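Local coordinates for periplasmic beta-glucosidase (Pseudomonas aeruginosa, PDB 6R5T), which probably hydrolyses terminal, non-reducing beta-D-glucosyl residues to release beta-D-glucose, as a periplasmic glycoside hydrolase of family 3, at residues V410-G413 with L414-A417; I549-L553 with F554-N558. The protein carries 1 engineered substitution. All coordinates share one frame; numbering follows the deposited sequence.

Both contacts are local ones, made between residues a helical turn or so apart, and both belong to the family 3 C-terminal domain. Interaction 1 comes first along the chain, inside helix 410-418; interaction 2 follows much later, where helix 545-553 ends and the chain turns into a loop. Their centres lie about 11 Å apart and they pack against each other: L414 CD2 comes within 3.6 Å of F554 CE2, and V410 CG2 within 3.8 Å of I549 CD1. Helix 410-418 and the end of helix 545-553, with F554 just beyond it, thus pack apolar side to apolar side beside the mixed six-stranded sheet of this domain, away from the sugar pocket and the magnesium site.

Interaction 1: V410-G413 with L414-A417; sequences VYQG and LANA
Q412 and N416, one turn apart on the exposed side of the helix, join their amides: Q412 NE2 donates to N416 OD1 at 3.1 Å with a nearly straight N-H...O angle of 168°. The acceptor lies close to the plane of the Q412 amide, but the donor stands above the N416 carbonyl plane, and the two amide planes are 42° apart. Q412 reaches forward because its CG is anti to the backbone N (chi1 -173°) and the chain bends at chi2, swinging NE2 toward the following turn. N416 turns its CG the other way, anti to its own carbonyl carbon, which lays the amide close to Q412 O. Its ND2 is hydrogen-bonded to N547, so both ends of this amide are engaged, consistent with its modelled orientation.

On the inward side V410 and L414 run side by side, pointing the same way, with V410 CG1 4.2 Å from L414 CD1; branched aliphatic residues suit a buried stripe like this. A415, small enough to lie close to the helix, sets its CB 4.4 Å from CE1 of the Y411 ring, in an oblique approach.

Beneath these side chains runs the i to i+4 bonding of an alpha-helix. L414 N binds V410 O at 3.0 Å, A415 N binds Y411 O at 2.9 Å, and N416 N binds Q412 O at 2.8 Å; A417 N completes the set by donating to G413 O. G413 is buried, and without a side chain it lets helix 545-553 come close, A550 CB packing on its carbonyl oxygen.

L414 also rests on A550 and L553, while L424 of strand 423-427 and V383 of strand 380-384 receive both Y411 and L414, seating the helix on the sheet face, over its outermost strand and the next.

Interaction 2: I549-L553 with F554-N558; sequences IADVL and FGEHN
V552 lays its CG2 against the imidazole of H557, meeting the ring at its edge, near its plane, 3.7 Å from CD2. The two side chains cross at a slant, and H557 gets there with CG anti to its backbone N (chi1 178°). Nearby, V552 CA sends a CA-H...O contact to H557 O at 3.4 Å, almost straight; that buried oxygen has no conventional partner in the model.

The backbone explains how these groups meet. F554 N still bonds A550 O in helical fashion, but G555 has positive phi (80°), a conformation glycine adopts readily, and turns the chain back in a Schellman motif. D551 O becomes a double acceptor: H557 N donates at 3.1 Å from above its carbonyl plane, and E556 N at 2.8 Å in a bent, weak bond. G555 N donates to V552 O at 3.1 Å, which with the E556 bond makes the motif's two bonds back; H557 N adds a third. F554 sets its ring obliquely beside A550, CD2 3.4 Å from A550 O and 4.4 Å from its CB, and reaches A417 and V418 of helix 410-418, where a large apolar residue fits.

Both acids have basic partners: buried D551 forms salt bridges with R356 and R360, exposed E556 with K377. Those cations would be expected to keep both carboxylates ionised, easing repulsion of two like charges beside the helix end.

Interaction 1: V410-G413 with L414-A417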
loop_
_atom_site.group_PDB
_atom_site.type_symbol
_atom_site.label_atom_id
_atom_site.label_comp_id
_atom_site.label_asym_id
_atom_site.label_seq_id
_atom_site.Cartn_x
_atom_site.Cartn_y
_atom_site.Cartn_z
ATOM N N VAL A 410 -18.628 -25.072 17.144
ATOM C CA VAL A 410 -18.693 -26.013 15.995
ATOM C C VAL A 410 -18.856 -27.426 16.547
ATOM O O VAL A 410 -19.749 -28.132 16.072
ATOM C CB VAL A 410 -17.475 -25.901 15.085
ATOM C CG1 VAL A 410 -17.491 -27.009 14.048
ATOM C CG2 VAL A 410 -17.441 -24.527 14.463
ATOM N N TYR A 411 -18.070 -27.800 17.554
ATOM C CA TYR A 411 -18.228 -29.141 18.167
ATOM C C TYR A 411 -19.676 -29.369 18.604
ATOM O O TYR A 411 -20.298 -30.392 18.306
ATOM C CB TYR A 411 -17.248 -29.327 19.315
ATOM C CG TYR A 411 -17.403 -30.693 19.920
ATOM C CD1 TYR A 411 -18.347 -30.921 20.905
ATOM C CD2 TYR A 411 -16.651 -31.746 19.450
ATOM C CE1 TYR A 411 -18.501 -32.180 21.457
ATOM C CE2 TYR A 411 -16.792 -33.016 19.989
ATOM C CZ TYR A 411 -17.756 -33.226 20.952
ATOM O OH TYR A 411 -17.916 -34.470 21.483
ATOM N N GLN A 412 -20.272 -28.434 19.349
ATOM C CA GLN A 412 -21.618 -28.612 19.897
ATOM C C GLN A 412 -22.636 -28.662 18.782
ATOM O O GLN A 412 -23.609 -29.411 18.890
ATOM C CB GLN A 412 -21.925 -27.508 20.922
ATOM C CG GLN A 412 -23.228 -27.728 21.646
ATOM C CD GLN A 412 -23.130 -28.946 22.535
ATOM O OE1 GLN A 412 -22.208 -29.056 23.330
ATOM N NE2 GLN A 412 -23.985 -29.928 22.283
ATOM N N GLY A 413 -22.445 -27.885 17.709
ATOM C CA GLY A 413 -23.362 -27.930 16.562
ATOM C C GLY A 413 -23.350 -29.317 15.925
ATOM O O GLY A 413 -24.439 -29.836 15.573
ATOM N N LEU A 414 -22.174 -29.911 15.805
ATOM C CA LEU A 414 -22.080 -31.258 15.215
ATOM C C LEU A 414 -22.750 -32.253 16.179
ATOM O O LEU A 414 -23.541 -33.051 15.714
ATOM C CB LEU A 414 -20.624 -31.594 14.982
ATOM C CG LEU A 414 -19.963 -30.743 13.912
ATOM C CD1 LEU A 414 -18.507 -31.060 13.892
ATOM C CD2 LEU A 414 -20.589 -30.945 12.551
ATOM N N ALA A 415 -22.525 -32.105 17.491
ATOM C CA ALA A 415 -23.119 -33.029 18.503
ATOM C C ALA A 415 -24.637 -32.936 18.418
ATOM O O ALA A 415 -25.341 -33.977 18.468
ATOM C CB ALA A 415 -22.601 -32.691 19.887
ATOM N N ASN A 416 -25.172 -31.721 18.311
ATOM C CA ASN A 416 -26.623 -31.457 18.207
ATOM C C ASN A 416 -27.203 -32.147 16.968
ATOM O O ASN A 416 -28.315 -32.689 17.016
ATOM C CB ASN A 416 -26.911 -29.956 18.142
ATOM C CG ASN A 416 -26.621 -29.199 19.420
ATOM O OD1 ASN A 416 -26.471 -29.775 20.512
ATOM N ND2 ASN A 416 -26.589 -27.879 19.301
ATOM N N ALA A 417 -26.467 -32.102 15.867
ATOM C CA ALA A 417 -26.967 -32.587 14.558
ATOM C C ALA A 417 -27.032 -34.122 14.572
ATOM O O ALA A 417 -28.012 -34.640 14.021
ATOM C CB ALA A 417 -26.049 -32.118 13.471
#

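Interaction 2: I549-L553 with F554-N558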
loop_
_atom_site.group_PDB
_atom_site.type_symbol
_atom_site.label_atom_id
_atom_site.label_comp_id
_atom_site.label_asym_id
_atom_site.label_seq_id
_atom_site.Cartn_x
_atom_site.Cartn_y
_atom_site.Cartn_z
ATOM N N ILE A 549 -23.307 -23.875 11.000
ATOM C CA ILE A 549 -22.194 -24.599 10.342
ATOM C C ILE A 549 -22.566 -26.081 10.184
ATOM O O ILE A 549 -22.446 -26.622 9.083
ATOM C CB ILE A 549 -20.880 -24.360 11.092
ATOM C CG1 ILE A 549 -20.460 -22.891 10.996
ATOM C CG2 ILE A 549 -19.811 -25.293 10.579
ATOM C CD1 ILE A 549 -19.393 -22.526 11.933
ATOM N N ALA A 550 -23.077 -26.728 11.235
ATOM C CA ALA A 550 -23.545 -28.110 11.102
ATOM C C ALA A 550 -24.667 -28.218 10.070
ATOM O O ALA A 550 -24.660 -29.196 9.330
ATOM C CB ALA A 550 -23.947 -28.652 12.445
ATOM N N ASP A 551 -25.589 -27.264 9.986
ATOM C CA ASP A 551 -26.664 -27.268 8.988
ATOM C C ASP A 551 -26.055 -27.361 7.592
ATOM O O ASP A 551 -26.581 -28.110 6.770
ATOM C CB ASP A 551 -27.529 -26.023 9.122
ATOM C CG ASP A 551 -28.427 -26.000 10.353
ATOM O OD1 ASP A 551 -28.640 -27.105 10.971
ATOM O OD2 ASP A 551 -28.847 -24.879 10.712
ATOM N N VAL A 552 -24.973 -26.629 7.315
ATOM C CA VAL A 552 -24.347 -26.669 5.984
ATOM C C VAL A 552 -23.588 -27.963 5.828
ATOM O O VAL A 552 -23.741 -28.589 4.772
ATOM C CB VAL A 552 -23.447 -25.445 5.768
ATOM C CG1 VAL A 552 -22.422 -25.704 4.672
ATOM C CG2 VAL A 552 -24.362 -24.279 5.490
ATOM N N LEU A 553 -22.803 -28.371 6.808
ATOM C CA LEU A 553 -21.949 -29.565 6.668
ATOM C C LEU A 553 -22.783 -30.828 6.425
ATOM O O LEU A 553 -22.334 -31.681 5.640
ATOM C CB LEU A 553 -21.066 -29.742 7.906
ATOM C CG LEU A 553 -19.953 -28.699 8.041
ATOM C CD1 LEU A 553 -19.299 -28.846 9.392
ATOM C CD2 LEU A 553 -18.934 -28.781 6.898
ATOM N N PHE A 554 -23.991 -30.894 6.957
ATOM C CA PHE A 554 -24.834 -32.102 6.792
ATOM C C PHE A 554 -25.899 -31.908 5.714
ATOM O O PHE A 554 -26.685 -32.854 5.452
ATOM C CB PHE A 554 -25.400 -32.502 8.155
ATOM C CG PHE A 554 -24.380 -33.053 9.099
ATOM C CD1 PHE A 554 -23.659 -34.184 8.786
ATOM C CD2 PHE A 554 -24.148 -32.447 10.311
ATOM C CE1 PHE A 554 -22.712 -34.704 9.646
ATOM C CE2 PHE A 554 -23.213 -32.977 11.178
ATOM C CZ PHE A 554 -22.469 -34.081 10.836
ATOM N N GLY A 555 -25.875 -30.784 5.018
ATOM C CA GLY A 555 -26.699 -30.542 3.812
ATOM C C GLY A 555 -28.125 -30.168 4.112
ATOM O O GLY A 555 -28.928 -30.123 3.174
ATOM N N GLU A 556 -28.399 -29.724 5.323
ATOM C CA GLU A 556 -29.706 -29.125 5.656
ATOM C C GLU A 556 -29.790 -27.779 4.950
ATOM O O GLU A 556 -30.871 -27.354 4.631
ATOM C CB GLU A 556 -29.915 -28.942 7.155
ATOM C CG GLU A 556 -29.503 -30.122 8.013
ATOM C CD GLU A 556 -30.469 -31.295 8.041
ATOM O OE1 GLU A 556 -30.178 -32.271 8.777
ATOM O OE2 GLU A 556 -31.506 -31.235 7.335
ATOM N N HIS A 557 -28.665 -27.090 4.781
ATOM C CA HIS A 557 -28.621 -25.805 4.054
ATOM C C HIS A 557 -27.553 -25.979 2.976
ATOM O O HIS A 557 -26.478 -26.510 3.305
ATOM C CB HIS A 557 -28.321 -24.625 4.990
ATOM C CG HIS A 557 -28.233 -23.325 4.256
ATOM N ND1 HIS A 557 -29.353 -22.544 4.008
ATOM C CD2 HIS A 557 -27.184 -22.657 3.720
ATOM C CE1 HIS A 557 -29.003 -21.454 3.331
ATOM N NE2 HIS A 557 -27.666 -21.493 3.124
ATOM N N ASN A 558 -27.862 -25.610 1.756
ATOM C CA ASN A 558 -26.893 -25.632 0.651
ATOM C C ASN A 558 -26.098 -24.323 0.723
ATOM O O ASN A 558 -26.647 -23.263 0.524
ATOM C CB ASN A 558 -27.617 -25.774 -0.676
ATOM C CG ASN A 558 -26.707 -26.101 -1.807
ATOM O OD1 ASN A 558 -25.496 -25.916 -1.698
ATOM N ND2 ASN A 558 -27.286 -26.487 -2.953
#